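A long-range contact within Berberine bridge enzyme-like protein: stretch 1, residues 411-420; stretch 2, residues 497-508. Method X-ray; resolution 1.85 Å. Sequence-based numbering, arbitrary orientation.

Stretch 1 411-420: AEYETPFPHR
Stretch 2, residues 497-508: VKYFKNNFERLV

Residues 411-420 form an irregular segment that lies against the turn between two helices of residues 497-508, and the contact buries 541 Å² summed over both sides. In the first stretch, residues 412-414 have helical phi/psi (Glu412 -51/-45, Tyr413 -69/-15, Glu414 -65/-43) without the regular bonds. Thr415 then extends (-135/162), Pro416 returns to -55/-34, and Phe417 opens to -56/118. In the second stretch a helix arrives from earlier in the chain and runs through Phe500. Lys501 breaks it with a positive phi (46/-122), and helix is again established by 504-508. The register is fixed by two CA-CA distances, Pro416 to Asn503 at 5.7 Å and Pro418 to Phe500 at 5.4 Å, so the register runs in reverse, a later residue of the first stretch meeting an earlier one of the second.

Asn503 is the polar centre. Its CA-to-CB bond points toward the first stretch, and chi1 -76° (m) with chi2 -27° places the amide among backbone carbonyls. ND2 donates to Glu412 O at 3.0 Å (N-H...O 170°) and to Pro416 O at 2.6 Å (154°), using its two hydrogens to tie together both ends of the 412-416 bend. Thr415 O also lies 3.0 Å from Asn503 ND2. Asn503 OD1 lies 3.6 Å from Tyr413 CA.

Glu412 reaches the turn by an extended side chain, chi1 177° and chi2 -172° (both t), with chi3 33° orienting the carboxylate. Glu412 OE1 accepts from Asn502 ND2 at 2.9 Å (169°), while Glu412 OE2 accepts from Asn502 N at 3.2 Å (153°). One carboxylate thus engages both the main chain and the side chain of Asn502, whose chi1 -59° (m) and chi2 -46° bring its amide to the acceptor. Glu412 OE2 also packs 3.3 Å from Lys501 CB.

Pro416 supplies the apolar contacts. Its ring, C-gamma exo, sets CG 4.0 Å from Leu507 CD2 and CB 4.4 Å from Phe500 CD1. Leu507 points toward the first stretch with chi1 -76° (m) and chi2 159° (t). The CA-to-CB bond of Phe500 points away, yet chi1 -59° (m) and chi2 -65° leave the ring edge near Pro416 O, at 3.8 Å from CD1. Pro418, C-gamma endo, points toward the helix end, where its ring carbons pack against carbonyl oxygens: its CD is 3.2 Å from Tyr499 O, and its CB is 3.2 Å from Phe500 O and also 3.8 Å from Lys501 CB.

His419 starts sideways, but chi1 -44° (m) and chi2 -78° bring its ring nearer, and NE2 makes a weak hydrogen bond to Tyr499 O (3.3 Å, 132°). Lys501 NZ lies at the ring edge, 4.2 Å from His419 ND1.

Arg506, partly exposed, extends through chi1 -177°, chi2 176° and chi3 -177° (all t). Its NH1 remains 4.4 Å from Tyr413 O, a gap bridged by water 1, which donates to Tyr413 O at 3.0 Å and accepts from Arg506 NH1 at 2.9 Å.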

# COMPACT_ATOMS: atom_id res chain seq x y z
N ALA A 411 -16.86 -10.98 2.20
CA ALA A 411 -16.49 -12.25 1.58
C ALA A 411 -15.38 -12.03 0.57
O ALA A 411 -15.19 -10.92 0.07
CB ALA A 411 -17.69 -12.89 0.92
N GLU A 412 -14.62 -13.09 0.29
CA GLU A 412 -13.47 -13.02 -0.62
C GLU A 412 -13.80 -12.36 -1.97
O GLU A 412 -13.05 -11.51 -2.45
CB GLU A 412 -12.91 -14.43 -0.85
CG GLU A 412 -11.74 -14.50 -1.83
CD GLU A 412 -11.35 -15.93 -2.17
OE1 GLU A 412 -12.25 -16.80 -2.21
OE2 GLU A 412 -10.14 -16.17 -2.38
N TYR A 413 -14.94 -12.76 -2.56
CA TYR A 413 -15.35 -12.37 -3.91
C TYR A 413 -15.73 -10.90 -4.08
O TYR A 413 -15.83 -10.41 -5.20
CB TYR A 413 -16.54 -13.24 -4.35
CG TYR A 413 -17.89 -12.72 -3.86
CD1 TYR A 413 -18.40 -13.10 -2.62
CD2 TYR A 413 -18.65 -11.84 -4.64
CE1 TYR A 413 -19.61 -12.61 -2.17
CE2 TYR A 413 -19.86 -11.34 -4.18
CZ TYR A 413 -20.33 -11.73 -2.95
OH TYR A 413 -21.53 -11.24 -2.52
N GLU A 414 -15.96 -10.19 -2.98
CA GLU A 414 -16.53 -8.84 -3.07
C GLU A 414 -15.63 -7.82 -3.75
O GLU A 414 -16.12 -7.00 -4.52
CB GLU A 414 -16.89 -8.34 -1.67
CG GLU A 414 -18.08 -9.10 -1.08
CD GLU A 414 -18.55 -8.53 0.24
OE1 GLU A 414 -18.73 -9.32 1.20
OE2 GLU A 414 -18.72 -7.29 0.32
N THR A 415 -14.34 -7.84 -3.45
CA THR A 415 -13.36 -7.02 -4.15
C THR A 415 -12.18 -7.94 -4.45
O THR A 415 -12.06 -9.00 -3.83
CB THR A 415 -12.91 -5.78 -3.34
OG1 THR A 415 -12.09 -6.19 -2.24
CG2 THR A 415 -14.10 -4.99 -2.81
N PRO A 416 -11.31 -7.56 -5.39
CA PRO A 416 -10.20 -8.45 -5.73
C PRO A 416 -9.32 -8.89 -4.54
O PRO A 416 -8.85 -10.03 -4.56
CB PRO A 416 -9.39 -7.63 -6.74
CG PRO A 416 -10.44 -6.81 -7.44
CD PRO A 416 -11.43 -6.44 -6.35
N PHE A 417 -9.12 -8.02 -3.55
CA PHE A 417 -8.41 -8.40 -2.32
C PHE A 417 -9.08 -9.63 -1.68
O PHE A 417 -10.26 -9.57 -1.29
CB PHE A 417 -8.37 -7.21 -1.34
CG PHE A 417 -7.64 -7.51 -0.07
CD1 PHE A 417 -8.29 -8.12 1.00
CD2 PHE A 417 -6.31 -7.16 0.07
CE1 PHE A 417 -7.63 -8.40 2.17
CE2 PHE A 417 -5.63 -7.43 1.24
CZ PHE A 417 -6.29 -8.05 2.30
N PRO A 418 -8.34 -10.74 -1.57
CA PRO A 418 -8.98 -12.01 -1.21
C PRO A 418 -8.92 -12.38 0.27
O PRO A 418 -9.60 -13.32 0.69
CB PRO A 418 -8.17 -13.01 -2.03
CG PRO A 418 -6.79 -12.47 -1.92
CD PRO A 418 -6.96 -10.95 -2.04
N HIS A 419 -8.10 -11.69 1.04
CA HIS A 419 -7.75 -12.15 2.38
C HIS A 419 -8.73 -11.67 3.43
O HIS A 419 -8.49 -10.69 4.13
CB HIS A 419 -6.34 -11.69 2.73
CG HIS A 419 -5.37 -11.89 1.61
ND1 HIS A 419 -4.82 -13.11 1.32
CD2 HIS A 419 -4.89 -11.03 0.69
CE1 HIS A 419 -4.03 -12.99 0.27
NE2 HIS A 419 -4.05 -11.74 -0.13
N ARG A 420 -9.84 -12.39 3.54
CA ARG A 420 -10.91 -11.99 4.44
C ARG A 420 -11.06 -13.02 5.56
O ARG A 420 -10.08 -13.34 6.23
CB ARG A 420 -12.21 -11.79 3.66
CG ARG A 420 -12.07 -10.85 2.44
CD ARG A 420 -11.69 -9.41 2.79
NE ARG A 420 -11.82 -8.55 1.61
CZ ARG A 420 -11.92 -7.21 1.63
NH1 ARG A 420 -11.91 -6.54 2.78
NH2 ARG A 420 -12.04 -6.55 0.49
N VAL A 497 -2.26 -16.18 -7.88
CA VAL A 497 -3.07 -16.82 -6.84
C VAL A 497 -2.57 -16.49 -5.41
O VAL A 497 -3.30 -16.64 -4.43
CB VAL A 497 -3.12 -18.34 -7.05
CG1 VAL A 497 -3.64 -18.64 -8.45
CG2 VAL A 497 -1.76 -18.95 -6.86
N LYS A 498 -1.33 -16.02 -5.30
CA LYS A 498 -0.80 -15.64 -4.00
C LYS A 498 -1.37 -14.27 -3.57
O LYS A 498 -1.82 -14.08 -2.43
CB LYS A 498 0.74 -15.60 -4.05
CG LYS A 498 1.38 -16.93 -4.45
CD LYS A 498 2.90 -16.77 -4.48
CE LYS A 498 3.60 -18.11 -4.72
NZ LYS A 498 5.09 -17.93 -4.74
N TYR A 499 -1.39 -13.34 -4.51
CA TYR A 499 -1.94 -12.02 -4.28
C TYR A 499 -3.46 -12.01 -4.21
O TYR A 499 -4.04 -11.28 -3.40
CB TYR A 499 -1.52 -11.08 -5.41
CG TYR A 499 -0.08 -10.61 -5.43
CD1 TYR A 499 0.60 -10.28 -4.26
CD2 TYR A 499 0.57 -10.44 -6.65
CE1 TYR A 499 1.92 -9.81 -4.32
CE2 TYR A 499 1.88 -9.97 -6.70
CZ TYR A 499 2.55 -9.65 -5.54
OH TYR A 499 3.84 -9.20 -5.62
N PHE A 500 -4.11 -12.80 -5.07
CA PHE A 500 -5.55 -12.67 -5.28
C PHE A 500 -6.37 -13.92 -5.03
O PHE A 500 -7.61 -13.87 -5.10
CB PHE A 500 -5.80 -12.19 -6.70
CG PHE A 500 -5.15 -10.88 -7.00
CD1 PHE A 500 -5.56 -9.73 -6.35
CD2 PHE A 500 -4.14 -10.79 -7.94
CE1 PHE A 500 -4.97 -8.52 -6.62
CE2 PHE A 500 -3.56 -9.58 -8.22
CZ PHE A 500 -3.98 -8.44 -7.55
N LYS A 501 -5.70 -15.04 -4.76
CA LYS A 501 -6.34 -16.35 -4.51
C LYS A 501 -7.43 -16.70 -5.52
O LYS A 501 -7.16 -16.75 -6.72
CB LYS A 501 -6.88 -16.40 -3.08
CG LYS A 501 -5.79 -16.23 -2.03
CD LYS A 501 -6.14 -16.93 -0.72
CE LYS A 501 -4.90 -17.24 0.08
NZ LYS A 501 -5.20 -17.33 1.54
N ASN A 502 -8.66 -16.94 -5.07
CA ASN A 502 -9.72 -17.37 -5.98
C ASN A 502 -10.23 -16.25 -6.89
O ASN A 502 -11.00 -16.50 -7.82
CB ASN A 502 -10.89 -17.96 -5.19
CG ASN A 502 -10.47 -19.14 -4.34
OD1 ASN A 502 -9.77 -20.03 -4.82
ND2 ASN A 502 -10.86 -19.15 -3.08
N ASN A 503 -9.78 -15.03 -6.63
CA ASN A 503 -10.17 -13.88 -7.44
C ASN A 503 -9.34 -13.73 -8.70
O ASN A 503 -9.63 -12.89 -9.54
CB ASN A 503 -10.06 -12.59 -6.62
CG ASN A 503 -11.19 -12.43 -5.62
OD1 ASN A 503 -12.30 -12.94 -5.82
ND2 ASN A 503 -10.93 -11.67 -4.56
N PHE A 504 -8.28 -14.53 -8.82
CA PHE A 504 -7.36 -14.39 -9.95
C PHE A 504 -8.03 -14.63 -11.32
O PHE A 504 -7.77 -13.88 -12.26
CB PHE A 504 -6.17 -15.33 -9.79
CG PHE A 504 -5.22 -15.31 -10.97
CD1 PHE A 504 -4.39 -14.20 -11.19
CD2 PHE A 504 -5.14 -16.39 -11.84
CE1 PHE A 504 -3.52 -14.18 -12.27
CE2 PHE A 504 -4.27 -16.37 -12.91
CZ PHE A 504 -3.45 -15.26 -13.13
N GLU A 505 -8.89 -15.64 -11.42
CA GLU A 505 -9.51 -15.97 -12.70
C GLU A 505 -10.41 -14.84 -13.19
O GLU A 505 -10.34 -14.48 -14.36
CB GLU A 505 -10.30 -17.28 -12.60
CG GLU A 505 -9.41 -18.50 -12.44
CD GLU A 505 -8.39 -18.70 -13.58
OE1 GLU A 505 -8.68 -18.33 -14.74
OE2 GLU A 505 -7.30 -19.23 -13.29
N ARG A 506 -11.22 -14.27 -12.30
CA ARG A 506 -12.06 -13.14 -12.69
C ARG A 506 -11.24 -11.95 -13.20
O ARG A 506 -11.55 -11.38 -14.25
CB ARG A 506 -12.96 -12.68 -11.53
CG ARG A 506 -13.88 -11.54 -11.95
CD ARG A 506 -14.87 -11.10 -10.89
NE ARG A 506 -15.74 -10.06 -11.43
CZ ARG A 506 -16.62 -9.36 -10.73
NH1 ARG A 506 -16.76 -9.58 -9.43
NH2 ARG A 506 -17.36 -8.44 -11.32
N LEU A 507 -10.19 -11.59 -12.46
CA LEU A 507 -9.29 -10.50 -12.84
C LEU A 507 -8.77 -10.70 -14.27
O LEU A 507 -8.72 -9.75 -15.06
CB LEU A 507 -8.12 -10.40 -11.86
CG LEU A 507 -8.44 -9.76 -10.52
CD1 LEU A 507 -7.41 -10.17 -9.48
CD2 LEU A 507 -8.51 -8.25 -10.67
N VAL A 508 -8.41 -11.95 -14.59
CA VAL A 508 -7.92 -12.32 -15.92
C VAL A 508 -9.02 -12.18 -16.98
O VAL A 508 -8.76 -11.72 -18.09
CB VAL A 508 -7.37 -13.77 -15.92
CG1 VAL A 508 -7.42 -14.39 -17.31
CG2 VAL A 508 -5.94 -13.79 -15.40
O HOH W 1 -15.82 -11.81 -7.86